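Local coordinates for protein necrotic enteritis toxin B (Clostridium perfringens, PDB 4I0N) that probably acts as a pore-forming toxin of the alpha-hemolysin fold, inserting into host-cell membranes, and is probably involved in necrotic enteritis, at residues G178-I181 with D182-H185; L252-T256 with T257-G261. One frame throughout, in Å; residues are numbered along the deposited sequence.

Contact 1 is a tight turn in the long loop between strand 165-172 and helix 214-217, and contact 2 is the end of the hairpin built from strands 236-255 and 258-279. Their centres lie 16 Å apart, about 25 Å and 35 Å respectively from the chain centre and on the same side of it. Tyr184 OH of contact 1 sits 2.8 Å from Arg260 NH1 of contact 2, a probable hydrogen bond that ties loop to hairpin. A bound magnesium ion comes within about 5 Å of Gly178, whereas both contacts are remote from the magnesium-binding Asp30. This placement is consistent with the membrane-facing rim domain of hemolysin-like toxins.

Contact 1. Residues G178-I181 with D182-H185; sequences GYNI and DSYH
Asn180 and Ser183 bracket a type I beta turn with bonds running both ways between them. Asn180 N donates to Ser183 OG at 2.8 Å and almost straight (172° at the hydrogen), while Ser183 N returns a bond of 3.0 Å to Asn180 O, arriving well above the carbonyl plane. A third bond makes this an Asx turn as well: Asp182 N lies 2.8 Å from Asn180 OD1 and in the plane of that amide carbonyl, though the angle at the hydrogen is a bent 136°. With CG set between its own backbone N and carbonyl carbon (chi1 57°), the Asn180 amide folds back over the turn instead of extending from it. Asn190 ND2 gives a further hydrogen bond to Asn180 O, so the turn is joined to a later part of the same loop.

Packing is lighter. Ile181 and Asp182 lie side by side and point the same way, with the isoleucine CG1 passing 3.5 Å from Asp182 N; the isoleucine also touches Trp81 and Glu83 of strand 76-92. On the other flank, the Tyr179 ring presents its edge to the serine hydroxyl, which lies in the ring plane with Ser183 OG 3.7 Å from Tyr179 CD1.

Contact 2. Residues L252-T256 with T257-G261; sequences LNWET and TQWRG
Trp254 and Trp259 face each other as a non-hydrogen-bonded pair of an antiparallel beta hairpin and form its tight side. The six-membered ring of Trp254 turns its edge to the face of the Trp259 five-membered ring, a T-shaped stack with planes at 73° and centroids 4.8 Å apart. Trp254 CB adds a CH-pi contact, 4.0 Å from the centroid of the Trp259 six-membered ring. With CG anti to the backbone N (chi1 178°), the Trp254 indole reaches across to Thr257 and Gln258, its CZ3 lying 3.4 Å from Gln258 C. Leu252 CB extends the packing onto Trp259 CE3 at 3.7 Å.

Asn253 and Arg260 exchange two backbone bonds, and Glu255 N donates to Gln258 O. At the chain reversal, Thr257 N bonds to Glu255 O at 2.6 Å; together with the positive phi of Thr256, this is a classic gamma turn.

The opposite face, bearing Asn253, Glu255, Gln258 and Arg260, is looser and wetter. One water links Asn253 ND2 to Arg260 O, and another joins Glu255 OE1 to Gln258 NE2. Glu255 lies against the aliphatic arm of Arg260, its OE2 3.2 Å from Arg260 CD, yet 4.1 Å from Arg260 NE, beyond a salt bridge. The extended arginine instead gives its terminal nitrogens to Tyr184 OH and the carbonyls of Ala186 and Ile187. Direct polar bonding of the guanidinium thus favours the neighbouring loop, leaving Glu255 a probable longer-range electrostatic influence.

Contact 1. Residues G178-I181 with D182-H185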
ATOM      1  N   GLY A 178       0.511  22.366  -8.067  1.00 15.38           N
ATOM      2  CA  GLY A 178      -0.309  21.881  -9.173  1.00 14.95           C
ATOM      3  C   GLY A 178       0.460  21.285 -10.334  1.00 14.32           C
ATOM      4  O   GLY A 178      -0.106  21.130 -11.414  1.00 15.83           O
ATOM      5  N   TYR A 179       1.740  20.958 -10.143  1.00 13.42           N
ATOM      6  CA  TYR A 179       2.512  20.304 -11.207  1.00 12.64           C
ATOM      7  C   TYR A 179       2.319  18.802 -11.162  1.00 12.32           C
ATOM      8  O   TYR A 179       2.280  18.200 -10.098  1.00 11.97           O
ATOM      9  CB  TYR A 179       3.994  20.672 -11.109  1.00 12.76           C
ATOM     10  CG  TYR A 179       4.219  22.123 -11.431  1.00 14.21           C
ATOM     11  CD1 TYR A 179       3.885  22.641 -12.691  1.00 14.66           C
ATOM     12  CD2 TYR A 179       4.743  22.991 -10.472  1.00 14.74           C
ATOM     13  CE1 TYR A 179       4.081  24.012 -12.976  1.00 17.58           C
ATOM     14  CE2 TYR A 179       4.927  24.332 -10.747  1.00 17.62           C
ATOM     15  CZ  TYR A 179       4.607  24.831 -11.992  1.00 19.08           C
ATOM     16  OH  TYR A 179       4.798  26.167 -12.231  1.00 22.13           O
ATOM     17  N   ASN A 180       2.195  18.190 -12.325  1.00 11.68           N
ATOM     18  CA  ASN A 180       2.005  16.744 -12.368  1.00 11.02           C
ATOM     19  C   ASN A 180       2.938  16.155 -13.430  1.00 10.59           C
ATOM     20  O   ASN A 180       3.681  16.883 -14.087  1.00 10.70           O
ATOM     21  CB  ASN A 180       0.522  16.439 -12.664  1.00 10.87           C
ATOM     22  CG  ASN A 180       0.034  17.082 -13.968  1.00 11.44           C
ATOM     23  OD1 ASN A 180       0.596  16.850 -15.031  1.00 14.04           O
ATOM     24  ND2 ASN A 180      -0.993  17.933 -13.872  1.00 11.88           N
ATOM     25  N   ILE A 181       2.911  14.841 -13.615  1.00 10.77           N
ATOM     26  CA  ILE A 181       3.850  14.220 -14.561  1.00 11.40           C
ATOM     27  C   ILE A 181       3.651  14.641 -16.021  1.00 12.19           C
ATOM     28  O   ILE A 181       4.518  14.370 -16.855  1.00 12.80           O
ATOM     29  CB  ILE A 181       3.857  12.662 -14.466  1.00 11.00           C
ATOM     30  CG1 ILE A 181       2.515  12.101 -14.937  1.00 11.08           C
ATOM     31  CG2 ILE A 181       4.217  12.208 -13.020  1.00 12.22           C
ATOM     32  CD1 ILE A 181       2.438  10.569 -14.925  1.00 12.93           C
ATOM     33  N   ASP A 182       2.512  15.264 -16.335  1.00 12.64           N
ATOM     34  CA  ASP A 182       2.287  15.781 -17.686  1.00 13.96           C
ATOM     35  C   ASP A 182       2.540  17.275 -17.854  1.00 14.13           C
ATOM     36  O   ASP A 182       2.376  17.790 -18.959  1.00 14.56           O
ATOM     37  CB  ASP A 182       0.865  15.456 -18.165  1.00 14.53           C
ATOM     38  CG  ASP A 182       0.603  13.961 -18.237  1.00 17.94           C
ATOM     39  OD1 ASP A 182       1.359  13.244 -18.941  1.00 20.95           O
ATOM     40  OD2 ASP A 182      -0.356  13.512 -17.583  1.00 20.55           O
ATOM     41  N   SER A 183       2.916  17.987 -16.782  1.00 13.96           N
ATOM     42  CA  SER A 183       3.030  19.454 -16.856  1.00 14.04           C
ATOM     43  C   SER A 183       4.104  19.845 -17.862  1.00 15.45           C
ATOM     44  O   SER A 183       5.135  19.182 -17.960  1.00 15.43           O
ATOM     45  CB  SER A 183       3.327  20.086 -15.482  1.00 14.56           C
ATOM     46  OG  SER A 183       2.237  19.883 -14.598  1.00 12.26           O
ATOM     47  N   TYR A 184       3.838  20.888 -18.637  1.00 16.62           N
ATOM     48  CA  TYR A 184       4.775  21.301 -19.674  1.00 18.84           C
ATOM     49  C   TYR A 184       4.669  22.781 -19.990  1.00 19.56           C
ATOM     50  O   TYR A 184       3.597  23.287 -20.329  1.00 20.73           O
ATOM     51  CB  TYR A 184       4.620  20.445 -20.954  1.00 20.07           C
ATOM     52  CG  TYR A 184       5.617  20.842 -22.018  1.00 23.25           C
ATOM     53  CD1 TYR A 184       6.954  20.467 -21.910  1.00 23.51           C
ATOM     54  CD2 TYR A 184       5.231  21.636 -23.109  1.00 25.85           C
ATOM     55  CE1 TYR A 184       7.894  20.852 -22.870  1.00 25.09           C
ATOM     56  CE2 TYR A 184       6.163  22.029 -24.076  1.00 28.60           C
ATOM     57  CZ  TYR A 184       7.490  21.623 -23.950  1.00 29.36           C
ATOM     58  OH  TYR A 184       8.421  22.002 -24.896  1.00 31.65           O
ATOM     59  N   HIS A 185       5.799  23.464 -19.841  1.00 19.55           N
ATOM     60  CA  HIS A 185       5.953  24.861 -20.188  1.00 20.25           C
ATOM     61  C   HIS A 185       6.955  24.917 -21.342  1.00 20.56           C
ATOM     62  O   HIS A 185       7.992  24.233 -21.313  1.00 19.21           O
ATOM     63  CB  HIS A 185       6.489  25.628 -18.970  1.00 19.76           C
ATOM     64  CG  HIS A 185       6.529  27.117 -19.145  1.00 21.16           C
ATOM     65  ND1 HIS A 185       7.441  27.755 -19.960  1.00 21.02           N
ATOM     66  CD2 HIS A 185       5.798  28.095 -18.560  1.00 22.49           C
ATOM     67  CE1 HIS A 185       7.246  29.061 -19.898  1.00 23.21           C
ATOM     68  NE2 HIS A 185       6.257  29.293 -19.052  1.00 22.58           N
TER

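Contact 2. Residues L252-T256 with T257-G261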
ATOM      1  N   LEU A 252      16.820  17.721 -14.566  1.00 13.72           N
ATOM      2  CA  LEU A 252      17.021  19.143 -14.838  1.00 14.18           C
ATOM      3  C   LEU A 252      18.235  19.322 -15.735  1.00 14.91           C
ATOM      4  O   LEU A 252      19.294  18.733 -15.477  1.00 14.60           O
ATOM      5  CB  LEU A 252      17.277  19.924 -13.545  1.00 14.57           C
ATOM      6  CG  LEU A 252      16.107  20.041 -12.566  1.00 14.12           C
ATOM      7  CD1 LEU A 252      16.569  20.668 -11.246  1.00 15.56           C
ATOM      8  CD2 LEU A 252      14.932  20.787 -13.192  1.00 15.95           C
ATOM      9  N   ASN A 253      18.052  20.098 -16.797  1.00 15.64           N
ATOM     10  CA  ASN A 253      19.142  20.508 -17.690  1.00 17.01           C
ATOM     11  C   ASN A 253      19.187  22.031 -17.799  1.00 17.69           C
ATOM     12  O   ASN A 253      18.171  22.687 -18.068  1.00 16.29           O
ATOM     13  CB  ASN A 253      18.961  19.920 -19.098  1.00 17.56           C
ATOM     14  CG  ASN A 253      19.170  18.423 -19.154  1.00 19.69           C
ATOM     15  OD1 ASN A 253      20.301  17.947 -19.184  1.00 24.04           O
ATOM     16  ND2 ASN A 253      18.077  17.671 -19.212  1.00 21.35           N
ATOM     17  N   TRP A 254      20.375  22.601 -17.609  1.00 19.18           N
ATOM     18  CA  TRP A 254      20.545  24.036 -17.754  1.00 20.55           C
ATOM     19  C   TRP A 254      20.589  24.416 -19.232  1.00 22.01           C
ATOM     20  O   TRP A 254      21.391  23.866 -20.000  1.00 22.53           O
ATOM     21  CB  TRP A 254      21.821  24.511 -17.043  1.00 20.67           C
ATOM     22  CG  TRP A 254      22.063  25.987 -17.197  1.00 21.37           C
ATOM     23  CD1 TRP A 254      23.000  26.581 -18.000  1.00 21.58           C
ATOM     24  CD2 TRP A 254      21.346  27.056 -16.559  1.00 21.18           C
ATOM     25  NE1 TRP A 254      22.918  27.945 -17.887  1.00 21.99           N
ATOM     26  CE2 TRP A 254      21.913  28.266 -17.015  1.00 21.55           C
ATOM     27  CE3 TRP A 254      20.279  27.107 -15.647  1.00 20.90           C
ATOM     28  CZ2 TRP A 254      21.459  29.515 -16.583  1.00 21.91           C
ATOM     29  CZ3 TRP A 254      19.830  28.349 -15.215  1.00 21.03           C
ATOM     30  CH2 TRP A 254      20.420  29.537 -15.688  1.00 21.11           C
ATOM     31  N   GLU A 255      19.731  25.356 -19.624  1.00 22.77           N
ATOM     32  CA  GLU A 255      19.643  25.787 -21.023  1.00 24.25           C
ATOM     33  C   GLU A 255      19.964  27.264 -21.195  1.00 25.09           C
ATOM     34  O   GLU A 255      19.087  28.098 -21.463  1.00 24.94           O
ATOM     35  CB  GLU A 255      18.285  25.430 -21.620  1.00 24.18           C
ATOM     36  CG  GLU A 255      18.035  23.937 -21.609  1.00 26.43           C
ATOM     37  CD  GLU A 255      16.943  23.503 -22.548  1.00 31.18           C
ATOM     38  OE1 GLU A 255      16.116  24.357 -22.966  1.00 34.49           O
ATOM     39  OE2 GLU A 255      16.898  22.291 -22.851  1.00 32.10           O
ATOM     40  N   THR A 256      21.251  27.556 -21.030  1.00 25.92           N
ATOM     41  CA  THR A 256      21.840  28.891 -21.202  1.00 27.16           C
ATOM     42  C   THR A 256      21.334  29.950 -20.223  1.00 26.76           C
ATOM     43  O   THR A 256      22.129  30.558 -19.511  1.00 27.71           O
ATOM     44  CB  THR A 256      21.749  29.384 -22.658  1.00 28.09           C
ATOM     45  OG1 THR A 256      22.154  28.324 -23.529  1.00 29.96           O
ATOM     46  CG2 THR A 256      22.653  30.608 -22.875  1.00 30.25           C
ATOM     47  N   THR A 257      20.022  30.165 -20.184  1.00 25.92           N
ATOM     48  CA  THR A 257      19.460  31.236 -19.368  1.00 25.52           C
ATOM     49  C   THR A 257      18.485  30.770 -18.288  1.00 24.23           C
ATOM     50  O   THR A 257      18.109  31.554 -17.410  1.00 24.21           O
ATOM     51  CB  THR A 257      18.815  32.305 -20.263  1.00 26.37           C
ATOM     52  OG1 THR A 257      17.999  31.660 -21.250  1.00 27.05           O
ATOM     53  CG2 THR A 257      19.907  33.109 -20.967  1.00 27.20           C
ATOM     54  N   GLN A 258      18.100  29.489 -18.343  1.00 22.69           N
ATOM     55  CA  GLN A 258      17.180  28.908 -17.368  1.00 21.28           C
ATOM     56  C   GLN A 258      17.282  27.393 -17.318  1.00 20.33           C
ATOM     57  O   GLN A 258      17.837  26.758 -18.216  1.00 19.88           O
ATOM     58  CB  GLN A 258      15.712  29.317 -17.639  1.00 20.71           C
ATOM     59  CG  GLN A 258      15.141  28.833 -18.966  1.00 21.19           C
ATOM     60  CD  GLN A 258      15.597  29.668 -20.145  1.00 25.11           C
ATOM     61  OE1 GLN A 258      15.692  30.895 -20.058  1.00 25.74           O
ATOM     62  NE2 GLN A 258      15.889  29.006 -21.254  1.00 26.30           N
ATOM     63  N   TRP A 259      16.731  26.840 -16.244  1.00 19.82           N
ATOM     64  CA  TRP A 259      16.551  25.419 -16.097  1.00 19.76           C
ATOM     65  C   TRP A 259      15.353  24.898 -16.890  1.00 20.19           C
ATOM     66  O   TRP A 259      14.314  25.556 -16.973  1.00 19.66           O
ATOM     67  CB  TRP A 259      16.345  25.089 -14.620  1.00 18.74           C
ATOM     68  CG  TRP A 259      17.601  25.173 -13.831  1.00 17.71           C
ATOM     69  CD1 TRP A 259      17.959  26.151 -12.943  1.00 16.00           C
ATOM     70  CD2 TRP A 259      18.678  24.241 -13.867  1.00 16.62           C
ATOM     71  NE1 TRP A 259      19.203  25.859 -12.400  1.00 17.06           N
ATOM     72  CE2 TRP A 259      19.671  24.704 -12.965  1.00 15.83           C
ATOM     73  CE3 TRP A 259      18.908  23.051 -14.577  1.00 17.24           C
ATOM     74  CZ2 TRP A 259      20.878  24.007 -12.748  1.00 15.99           C
ATOM     75  CZ3 TRP A 259      20.097  22.363 -14.365  1.00 15.69           C
ATOM     76  CH2 TRP A 259      21.074  22.852 -13.462  1.00 17.24           C
ATOM     77  N   ARG A 260      15.501  23.693 -17.433  1.00 12.86           N
ATOM     78  CA  ARG A 260      14.394  22.972 -18.077  1.00 13.30           C
ATOM     79  C   ARG A 260      14.240  21.590 -17.424  1.00 13.60           C
ATOM     80  O   ARG A 260      15.232  20.845 -17.275  1.00 13.59           O
ATOM     81  CB  ARG A 260      14.663  22.809 -19.577  1.00 14.50           C
ATOM     82  CG  ARG A 260      13.557  22.110 -20.355  1.00 16.14           C
ATOM     83  CD  ARG A 260      13.826  22.264 -21.843  1.00 22.10           C
ATOM     84  NE  ARG A 260      12.866  21.582 -22.685  1.00 27.27           N
ATOM     85  CZ  ARG A 260      11.734  22.128 -23.118  1.00 28.20           C
ATOM     86  NH1 ARG A 260      10.923  21.430 -23.905  1.00 31.79           N
ATOM     87  NH2 ARG A 260      11.415  23.358 -22.768  1.00 27.43           N
ATOM     88  N   GLY A 261      13.008  21.239 -17.059  1.00 13.44           N
ATOM     89  CA  GLY A 261      12.773  19.935 -16.376  1.00 13.44           C
ATOM     90  C   GLY A 261      12.083  18.944 -17.288  1.00 13.49           C
ATOM     91  O   GLY A 261      11.301  19.334 -18.153  1.00 12.45           O
TER
HETATM   92  O   HOH W   1      15.432  18.511 -18.792  1.00 17.33           O
HETATM   93  O   HOH W   2      14.606  26.372 -21.700  1.00 28.21           O